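Local structure of ABC transporter (Caldanaerobius, 4G68) at residues M280-T283 against R284-T288. The protein probably binds xylan-derived sugars outside the cell as the solute-binding component of an ABC transporter, delivering them for uptake. Sequence-based numbering, arbitrary orientation. Where two conformers were deposited one is given.
With XYP (beta-D-xylopyranose), chain D; XYS (alpha-D-xylopyranose), chain B.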
ATOM      1  N   MET A 280      14.419  -6.718  11.524  1.00 11.72           N
ATOM      2  CA  MET A 280      13.152  -7.288  12.035  0.50 12.04           C
ATOM      3  C   MET A 280      12.617  -6.445  13.176  1.00 12.03           C
ATOM      4  O   MET A 280      11.473  -6.519  13.498  1.00 12.02           O
ATOM      5  CB  MET A 280      13.327  -8.793  12.436  0.50 14.11           C
ATOM      6  CG  MET A 280      13.604  -9.674  11.216  0.50 17.03           C
ATOM      7  SD  MET A 280      13.952 -11.434  11.575  0.50 21.19           S
ATOM      8  CE  MET A 280      15.630 -11.381  12.172  0.50 19.68           C
ATOM      9  N   GLY A 281      13.489  -5.659  13.774  1.00 12.43           N
ATOM     10  CA  GLY A 281      13.138  -4.791  14.878  1.00 13.24           C
ATOM     11  C   GLY A 281      12.620  -3.432  14.464  1.00 13.76           C
ATOM     12  O   GLY A 281      12.147  -2.704  15.315  1.00 14.04           O
ATOM     13  N   LEU A 282      12.743  -3.071  13.178  1.00 11.86           N
ATOM     14  CA  LEU A 282      12.398  -1.703  12.702  1.00 10.39           C
ATOM     15  C   LEU A 282      11.023  -1.628  12.057  1.00  9.20           C
ATOM     16  O   LEU A 282      10.607  -2.602  11.409  1.00  7.77           O
ATOM     17  CB  LEU A 282      13.415  -1.278  11.647  1.00 11.70           C
ATOM     18  CG  LEU A 282      14.513  -0.332  12.149  1.00 17.00           C
ATOM     19  CD1 LEU A 282      15.008  -0.762  13.511  1.00 15.53           C
ATOM     20  CD2 LEU A 282      15.633  -0.187  11.133  1.00 15.77           C
ATOM     21  N   THR A 283      10.339  -0.468  12.239  1.00  7.71           N
ATOM     22  CA  THR A 283       9.071  -0.183  11.654  1.00  6.81           C
ATOM     23  C   THR A 283       9.311   0.350  10.219  1.00  6.30           C
ATOM     24  O   THR A 283      10.424   0.723   9.855  1.00  5.36           O
ATOM     25  CB  THR A 283       8.312   0.897  12.485  1.00  6.99           C
ATOM     26  OG1 THR A 283       9.075   2.101  12.469  1.00  6.88           O
ATOM     27  CG2 THR A 283       8.137   0.449  13.968  1.00  7.56           C
ATOM     28  N   ARG A 284       8.232   0.415   9.468  1.00  6.16           N
ATOM     29  CA  ARG A 284       8.241   1.117   8.165  1.00  6.97           C
ATOM     30  C   ARG A 284       8.784   2.487   8.293  1.00  6.69           C
ATOM     31  O   ARG A 284       9.586   2.883   7.491  1.00  6.18           O
ATOM     32  CB  ARG A 284       6.811   1.150   7.595  1.00  6.94           C
ATOM     33  CG  ARG A 284       6.646   1.700   6.152  1.00  6.83           C
ATOM     34  CD  ARG A 284       6.467   3.236   6.203  1.00  6.81           C
ATOM     35  NE  ARG A 284       5.247   3.554   6.956  1.00  7.37           N
ATOM     36  CZ  ARG A 284       4.017   3.744   6.440  1.00  7.91           C
ATOM     37  NH1 ARG A 284       3.798   3.659   5.108  1.00  6.59           N
ATOM     38  NH2 ARG A 284       3.005   4.071   7.271  1.00  7.40           N
ATOM     39  N   ASP A 285       8.249   3.263   9.235  1.00  7.04           N
ATOM     40  CA  ASP A 285       8.742   4.633   9.429  1.00  7.81           C
ATOM     41  C   ASP A 285      10.244   4.728   9.715  1.00  7.93           C
ATOM     42  O   ASP A 285      10.944   5.639   9.250  1.00  8.02           O
ATOM     43  CB  ASP A 285       7.940   5.326  10.559  1.00  8.55           C
ATOM     44  CG  ASP A 285       6.460   5.590  10.176  1.00 10.37           C
ATOM     45  OD1 ASP A 285       6.058   5.527   8.992  1.00  9.59           O
ATOM     46  OD2 ASP A 285       5.687   5.887  11.068  1.00 10.00           O
ATOM     47  N   GLU A 286      10.765   3.774  10.469  1.00  7.29           N
ATOM     48  CA  GLU A 286      12.185   3.798  10.703  1.00  7.89           C
ATOM     49  C   GLU A 286      12.985   3.449   9.462  1.00  7.19           C
ATOM     50  O   GLU A 286      14.092   3.950   9.246  1.00  6.47           O
ATOM     51  CB  GLU A 286      12.567   2.841  11.850  1.00  9.35           C
ATOM     52  CG  GLU A 286      12.127   3.476  13.175  1.00 10.27           C
ATOM     53  CD  GLU A 286      12.043   2.502  14.363  1.00 13.39           C
ATOM     54  OE1 GLU A 286      11.932   1.296  14.173  1.00 11.41           O
ATOM     55  OE2 GLU A 286      11.975   3.008  15.542  1.00 17.64           O
ATOM     56  N   ALA A 287      12.430   2.575   8.655  1.00  6.34           N
ATOM     57  CA  ALA A 287      13.117   2.222   7.392  1.00  5.90           C
ATOM     58  C   ALA A 287      13.050   3.341   6.360  1.00  6.57           C
ATOM     59  O   ALA A 287      14.054   3.595   5.662  1.00  6.43           O
ATOM     60  CB  ALA A 287      12.478   0.962   6.853  1.00  6.04           C
ATOM     61  N   THR A 288      11.900   4.049   6.274  1.00  5.73           N
ATOM     62  CA  THR A 288      11.855   5.215   5.324  1.00  6.29           C
ATOM     63  C   THR A 288      12.814   6.297   5.811  1.00  6.74           C
ATOM     64  O   THR A 288      13.407   6.987   4.999  1.00  6.47           O
ATOM     65  CB  THR A 288      10.446   5.791   5.115  1.00  6.08           C
ATOM     66  OG1 THR A 288       9.951   6.310   6.356  1.00  6.23           O
ATOM     67  CG2 THR A 288       9.466   4.731   4.541  1.00  6.24           C
TER
HETATM   68  C1  XYP D   2      -0.114   4.937   4.410  1.00  6.06           C
HETATM   69  C2  XYP D   2      -0.998   4.604   3.204  1.00  5.71           C
HETATM   70  C3  XYP D   2      -1.760   3.313   3.581  1.00  5.80           C
HETATM   71  C4  XYP D   2      -0.697   2.269   3.833  1.00  6.06           C
HETATM   72  C5  XYP D   2       0.253   2.732   4.956  1.00  5.98           C
HETATM   73  O2  XYP D   2      -1.944   5.665   3.075  1.00  6.38           O
HETATM   74  O3  XYP D   2      -2.476   2.969   2.376  1.00  5.70           O
HETATM   75  O4  XYP D   2      -1.397   1.097   4.267  1.00  5.37           O
HETATM   76  O5  XYP D   2       0.865   3.957   4.532  1.00  6.04           O
HETATM   77  C1  XYS B   1       1.426   9.654   6.029  1.00 15.24           C
HETATM   78  C2  XYS B   1       1.255   8.380   6.889  1.00 12.23           C
HETATM   79  C3  XYS B   1       1.392   7.062   6.115  1.00 10.18           C
HETATM   80  C4  XYS B   1       0.660   7.148   4.764  1.00 10.34           C
HETATM   81  C5  XYS B   1       1.154   8.363   3.980  1.00 10.68           C
HETATM   82  O1  XYS B   1       2.273  10.628   6.552  1.00 17.96           O
HETATM   83  O2  XYS B   1       1.992   8.319   8.048  1.00 14.40           O
HETATM   84  O3  XYS B   1       0.903   6.062   6.933  1.00  8.74           O
HETATM   85  O4  XYS B   1       0.604   5.939   4.041  1.00  8.70           O
HETATM   86  O5  XYS B   1       1.544   9.465   4.656  1.00 11.48           O
HETATM   87  O   HOH W   1      10.837  -0.234  16.406  1.00 22.02           O
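The side chains of Thr283 and Glu286 slant past each other at the start of helix 284-292 and form a capping box. Thr283 is the N-cap: its OG1 accepts from Glu286 N at 3.1 Å, while Glu286 OE1 accepts from Thr283 N, also at 3.1 Å and nearly straight (165°). With chi1 at 62° the threonine hydroxyl turns forward, over the first-turn amides, to meet Glu286 N. Glutamate suits the third helical position because its extended chain reaches back to the N-cap amide, which meets OE1 on the anti side, 31° out of the carboxylate plane. Leu282 crosses this chain at about a right angle, its CG 3.7 Å from Glu286 OE1, and a water bridges that oxygen to Gly281 O. Ala287 N closes the turn on Thr283 O at 3.0 Å. With an alanine at Thr283, Glu286 N would probably lose its capping acceptor and the first turn could fray. From that turn Arg284, bent at chi2 and chi3, enters the glycan pocket, where NH1 meets O5 of a beta-xylose edge-on at 3.0 Å and NH2 bonds weakly to O3 of the alpha-xylose. Asp285 OD1 makes a salt bridge to NE, its hydrogen bond weak, and Asp305 another to NH1. The capped helix start thus holds a guanidinium, its charge probably offset by two carboxylates, as donor to neutral sugar oxygens.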